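Local coordinates for hypothetical protein (Staphylococcus aureus subsp. aureus, PDB 1QYI) that is of unknown function but probably acts as a hydrolase of the haloacid dehalogenase (HAD) superfamily, at residues G10-E15 against N364-L369; I4-D9 against N225-A230. All blocks are in the same frame, centred on the assembly; numbering follows the deposited sequence.

Contact 1: G10-E15 against N364-L369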
loop_
_atom_site.group_PDB
_atom_site.type_symbol
_atom_site.label_atom_id
_atom_site.label_comp_id
_atom_site.label_asym_id
_atom_site.label_seq_id
_atom_site.Cartn_x
_atom_site.Cartn_y
_atom_site.Cartn_z
ATOM N N GLY A 10 7.854 3.505 -6.610
ATOM C CA GLY A 10 8.015 4.614 -7.527
ATOM C C GLY A 10 9.431 4.691 -8.061
ATOM O O GLY A 10 9.724 5.541 -8.899
ATOM N N VAL A 11 10.302 3.800 -7.579
ATOM C CA VAL A 11 11.706 3.771 -7.989
ATOM C C VAL A 11 12.140 2.396 -8.496
ATOM O O VAL A 11 12.529 2.234 -9.652
ATOM C CB VAL A 11 12.645 4.142 -6.810
ATOM C CG1 VAL A 11 14.095 3.972 -7.230
ATOM C CG2 VAL A 11 12.385 5.563 -6.355
ATOM N N PHE A 12 12.089 1.421 -7.593
ATOM C CA PHE A 12 12.479 0.044 -7.878
ATOM C C PHE A 12 11.253 -0.823 -8.133
ATOM O O PHE A 12 11.242 -1.657 -9.044
ATOM C CB PHE A 12 13.250 -0.527 -6.687
ATOM C CG PHE A 12 14.633 0.057 -6.505
ATOM C CD1 PHE A 12 15.702 -0.377 -7.299
ATOM C CD2 PHE A 12 14.878 1.009 -5.514
ATOM C CE1 PHE A 12 16.998 0.122 -7.105
ATOM C CE2 PHE A 12 16.167 1.512 -5.313
ATOM C CZ PHE A 12 17.236 1.066 -6.113
ATOM N N LEU A 13 10.223 -0.634 -7.312
ATOM C CA LEU A 13 8.986 -1.407 -7.427
ATOM C C LEU A 13 7.774 -0.485 -7.517
ATOM O O LEU A 13 7.858 0.689 -7.173
ATOM C CB LEU A 13 8.830 -2.301 -6.201
ATOM C CG LEU A 13 10.029 -3.110 -5.696
ATOM C CD1 LEU A 13 9.625 -3.776 -4.391
ATOM C CD2 LEU A 13 10.475 -4.159 -6.723
ATOM N N SER A 14 6.648 -1.007 -7.983
ATOM C CA SER A 14 5.451 -0.189 -8.061
ATOM C C SER A 14 4.461 -0.700 -7.030
ATOM O O SER A 14 4.721 -1.705 -6.372
ATOM C CB SER A 14 4.844 -0.228 -9.464
ATOM O OG SER A 14 4.667 -1.556 -9.916
ATOM N N GLU A 15 3.340 -0.002 -6.876
ATOM C CA GLU A 15 2.321 -0.386 -5.899
ATOM C C GLU A 15 1.159 -1.162 -6.502
ATOM O O GLU A 15 0.237 -1.549 -5.786
ATOM C CB GLU A 15 1.767 0.859 -5.210
ATOM C CG GLU A 15 2.740 1.573 -4.294
ATOM C CD GLU A 15 2.162 2.867 -3.747
ATOM O OE1 GLU A 15 1.808 3.747 -4.563
ATOM O OE2 GLU A 15 2.065 3.008 -2.507
ATOM N N ASN A 364 13.898 10.261 -15.970
ATOM C CA ASN A 364 12.752 9.460 -16.409
ATOM C C ASN A 364 12.610 8.194 -15.584
ATOM O O ASN A 364 11.504 7.798 -15.227
ATOM C CB ASN A 364 12.862 9.079 -17.886
ATOM C CG ASN A 364 12.603 10.246 -18.815
ATOM O OD1 ASN A 364 11.530 10.849 -18.800
ATOM N ND2 ASN A 364 13.590 10.565 -19.639
ATOM N N HIS A 365 13.734 7.552 -15.294
ATOM C CA HIS A 365 13.735 6.328 -14.498
ATOM C C HIS A 365 15.108 6.061 -13.875
ATOM O O HIS A 365 16.098 6.705 -14.222
ATOM C CB HIS A 365 13.284 5.143 -15.366
ATOM C CG HIS A 365 14.055 5.000 -16.642
ATOM N ND1 HIS A 365 15.364 4.583 -16.678
ATOM C CD2 HIS A 365 13.692 5.232 -17.929
ATOM C CE1 HIS A 365 15.783 4.556 -17.937
ATOM N NE2 HIS A 365 14.786 4.946 -18.709
ATOM N N LEU A 366 15.153 5.113 -12.950
ATOM C CA LEU A 366 16.390 4.768 -12.261
ATOM C C LEU A 366 17.607 4.621 -13.173
ATOM O O LEU A 366 18.735 4.854 -12.746
ATOM C CB LEU A 366 16.208 3.472 -11.469
ATOM C CG LEU A 366 17.346 3.125 -10.506
ATOM C CD1 LEU A 366 17.446 4.205 -9.441
ATOM C CD2 LEU A 366 17.102 1.761 -9.866
ATOM N N GLY A 367 17.384 4.232 -14.423
ATOM C CA GLY A 367 18.493 4.048 -15.344
ATOM C C GLY A 367 19.232 5.327 -15.698
ATOM O O GLY A 367 20.468 5.368 -15.720
ATOM N N GLU A 368 18.463 6.373 -15.969
ATOM C CA GLU A 368 19.003 7.671 -16.336
ATOM C C GLU A 368 19.705 8.364 -15.177
ATOM O O GLU A 368 20.014 9.554 -15.251
ATOM C CB GLU A 368 17.878 8.564 -16.874
ATOM C CG GLU A 368 17.458 8.228 -18.298
ATOM C CD GLU A 368 16.304 9.084 -18.798
ATOM O OE1 GLU A 368 16.184 10.247 -18.341
ATOM O OE2 GLU A 368 15.532 8.604 -19.664
ATOM N N LEU A 369 19.967 7.615 -14.113
ATOM C CA LEU A 369 20.628 8.174 -12.933
ATOM C C LEU A 369 22.105 8.479 -13.179
ATOM O O LEU A 369 22.675 9.365 -12.538
ATOM C CB LEU A 369 20.492 7.216 -11.746
ATOM C CG LEU A 369 21.194 7.620 -10.448
ATOM C CD1 LEU A 369 20.602 8.920 -9.920
ATOM C CD2 LEU A 369 21.037 6.517 -9.415
#
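Leu366 is the residue through which 364-369 meets Val11 and Phe12, and it shows how one leucine side chain can join two loops far apart in sequence. The setting is the parallel, Rossmann-like sheet of the HAD fold: 10-15 follows the central strand 3-6 and the DxD sequence Asp7-Val8-Asp9, whereas 364-369 leaves the edge strand 361-363. Along the latter, Asn364 begins a turn that stays on its own side of the contact. Gly367 N lies in the plane of the His365 ring, at its edge, and gives ND1 a weak hydrogen bond of 3.0 Å. Between these two residues, Leu366 sends its side chain to the other loop. Its CG stands anti to the backbone N (chi1 -170°), and the two methyl branches divide the work: CD1 lies 4.0 Å from Val11 CG1, while CD2 reaches Phe12, 3.2 Å from CE1 and 3.6 Å from CD1. That methyl arrives obliquely at the ring. Phe12 is also packed edge-to-face with Phe6 and Phe249, and Leu366 touches Val220 and Leu223 of helix 217-229, so the buried junction is apolar. Beyond Gly367, Glu368 folds its carboxylate back to the start of the turn. There Asn364 ND2, with Glu368 OE2 close to its amide plane, donates a hydrogen bond of 2.8 Å to the syn lone pair of that oxygen.

Contact 2: I4-D9 against N225-A230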
loop_
_atom_site.group_PDB
_atom_site.type_symbol
_atom_site.label_atom_id
_atom_site.label_comp_id
_atom_site.label_asym_id
_atom_site.label_seq_id
_atom_site.Cartn_x
_atom_site.Cartn_y
_atom_site.Cartn_z
ATOM N N ILE A 4 23.836 7.805 -1.108
ATOM C CA ILE A 4 22.708 7.990 -1.999
ATOM C C ILE A 4 21.549 7.188 -1.428
ATOM O O ILE A 4 21.578 5.968 -1.422
ATOM C CB ILE A 4 23.045 7.532 -3.425
ATOM C CG1 ILE A 4 21.764 7.492 -4.259
ATOM C CG2 ILE A 4 23.728 6.196 -3.367
ATOM C CD1 ILE A 4 22.027 7.383 -5.748
ATOM N N LEU A 5 20.537 7.901 -0.943
ATOM C CA LEU A 5 19.387 7.267 -0.345
ATOM C C LEU A 5 18.265 7.064 -1.352
ATOM O O LEU A 5 17.814 8.013 -2.012
ATOM C CB LEU A 5 18.901 8.095 0.842
ATOM C CG LEU A 5 20.004 8.622 1.764
ATOM C CD1 LEU A 5 19.375 9.402 2.897
ATOM C CD2 LEU A 5 20.853 7.474 2.304
ATOM N N PHE A 6 17.816 5.809 -1.447
ATOM C CA PHE A 6 16.760 5.385 -2.366
ATOM C C PHE A 6 15.408 5.158 -1.707
ATOM O O PHE A 6 15.311 4.811 -0.528
ATOM C CB PHE A 6 17.165 4.074 -3.041
ATOM C CG PHE A 6 18.192 4.232 -4.127
ATOM C CD1 PHE A 6 17.808 4.657 -5.401
ATOM C CD2 PHE A 6 19.535 3.935 -3.886
ATOM C CE1 PHE A 6 18.738 4.780 -6.420
ATOM C CE2 PHE A 6 20.477 4.055 -4.895
ATOM C CZ PHE A 6 20.078 4.480 -6.173
ATOM N N ASP A 7 14.357 5.359 -2.492
ATOM C CA ASP A 7 12.994 5.108 -2.038
ATOM C C ASP A 7 12.633 3.830 -2.785
ATOM O O ASP A 7 13.252 3.528 -3.803
ATOM C CB ASP A 7 12.066 6.252 -2.439
ATOM C CG ASP A 7 10.625 6.000 -2.039
ATOM O OD1 ASP A 7 10.387 5.312 -1.025
ATOM O OD2 ASP A 7 9.719 6.500 -2.736
ATOM N N VAL A 8 11.656 3.075 -2.296
ATOM C CA VAL A 8 11.306 1.824 -2.952
ATOM C C VAL A 8 10.188 1.951 -3.978
ATOM O O VAL A 8 10.434 1.788 -5.175
ATOM C CB VAL A 8 10.948 0.745 -1.922
ATOM C CG1 VAL A 8 10.790 -0.587 -2.618
ATOM C CG2 VAL A 8 12.050 0.655 -0.863
ATOM N N ASP A 9 8.970 2.240 -3.535
ATOM C CA ASP A 9 7.893 2.374 -4.496
ATOM C C ASP A 9 8.105 3.629 -5.307
ATOM O O ASP A 9 8.491 4.671 -4.770
ATOM C CB ASP A 9 6.516 2.423 -3.823
ATOM C CG ASP A 9 6.113 1.088 -3.211
ATOM O OD1 ASP A 9 6.494 0.026 -3.759
ATOM O OD2 ASP A 9 5.397 1.105 -2.185
ATOM N N ASN A 225 25.949 -1.729 -8.468
ATOM C CA ASN A 225 27.316 -2.214 -8.358
ATOM C C ASN A 225 28.316 -1.116 -8.725
ATOM O O ASN A 225 29.271 -0.878 -7.992
ATOM C CB ASN A 225 27.498 -3.431 -9.271
ATOM C CG ASN A 225 28.779 -4.190 -8.988
ATOM O OD1 ASN A 225 29.062 -4.557 -7.841
ATOM N ND2 ASN A 225 29.554 -4.443 -10.032
ATOM N N ASP A 226 28.101 -0.446 -9.854
ATOM C CA ASP A 226 29.006 0.622 -10.261
ATOM C C ASP A 226 28.905 1.781 -9.280
ATOM O O ASP A 226 29.901 2.436 -8.989
ATOM C CB ASP A 226 28.684 1.126 -11.670
ATOM C CG ASP A 226 28.708 0.023 -12.708
ATOM O OD1 ASP A 226 29.464 -0.962 -12.539
ATOM O OD2 ASP A 226 27.977 0.158 -13.713
ATOM N N LEU A 227 27.700 2.037 -8.776
ATOM C CA LEU A 227 27.486 3.117 -7.816
ATOM C C LEU A 227 28.421 2.907 -6.635
ATOM O O LEU A 227 29.037 3.854 -6.138
ATOM C CB LEU A 227 26.034 3.121 -7.339
ATOM C CG LEU A 227 25.086 4.242 -7.777
ATOM C CD1 LEU A 227 25.354 4.676 -9.204
ATOM C CD2 LEU A 227 23.653 3.741 -7.615
ATOM N N LYS A 228 28.533 1.659 -6.189
ATOM C CA LYS A 228 29.416 1.338 -5.082
ATOM C C LYS A 228 30.850 1.471 -5.573
ATOM O O LYS A 228 31.724 1.949 -4.846
ATOM C CB LYS A 228 29.135 -0.081 -4.573
ATOM C CG LYS A 228 28.008 -0.142 -3.527
ATOM C CD LYS A 228 27.168 -1.402 -3.680
ATOM C CE LYS A 228 27.446 -2.416 -2.592
ATOM N NZ LYS A 228 26.814 -2.027 -1.304
ATOM N N GLY A 229 31.081 1.074 -6.820
ATOM C CA GLY A 229 32.415 1.166 -7.393
ATOM C C GLY A 229 32.951 2.591 -7.438
ATOM O O GLY A 229 34.168 2.810 -7.471
ATOM N N ALA A 230 32.039 3.562 -7.445
ATOM C CA ALA A 230 32.410 4.973 -7.483
ATOM C C ALA A 230 32.483 5.567 -6.078
ATOM O O ALA A 230 32.371 6.782 -5.893
ATOM C CB ALA A 230 31.417 5.751 -8.328
#
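Leu227 meets Phe6 and Ile4 where helix 217-229 covers one side of the parallel HAD sheet, a concrete case of helix-on-sheet packing in an alpha/beta fold. The bond from CA to CB of Leu227 already points toward strand 3-6, and CG carries that course onward. There the side chain forks. CD1 lies farther from the strand, whereas CD2 makes the closest approach, 3.9 Å from Phe6 CZ and 4.2 Å from Phe6 CE2. The methyl sits in the plane of the phenyl group, at its edge, so it faces ring hydrogens rather than the pi cloud. Phe6 reaches it from the opposite direction, its CG anti to the carbonyl carbon (chi1 -76°), which projects the ring from the strand toward the helix. The same CD2 has a looser second neighbour, Ile4 CD1 at 4.4 Å, two residues back on that face of the strand. Leu373 of helix 369-373 touches Leu227 as well, and Leu369 packs on both Ile4 and Phe6. With no hydrogen bond or charge crossing between the segments, their attraction here rests on dispersion and the exclusion of water, forces that depend on close fit rather than on direction.

In the fold
Both contacts are buried and apolar, and neither has a hydrogen bond between its segments. Contact 2 lies between regular elements, a helix and the central strand; contact 1 joins loops that follow the central strand and an edge strand, and its hydrogen bonds lie within each loop, not between them. They merge where Leu366 CD1 packs 3.3 Å from Phe6 CE1, and helix 217-229 serves both, touching Leu366 in one and supplying Leu227 to the other. Segment 4-9 continues straight into 10-15, and Leu13 N probably hydrogen-bonds to Val8 O across that turn. Chemistry changes past the strand, where Asp7 lies near Asp323 and Asp327, consistent with the acidic site of HAD enzymes.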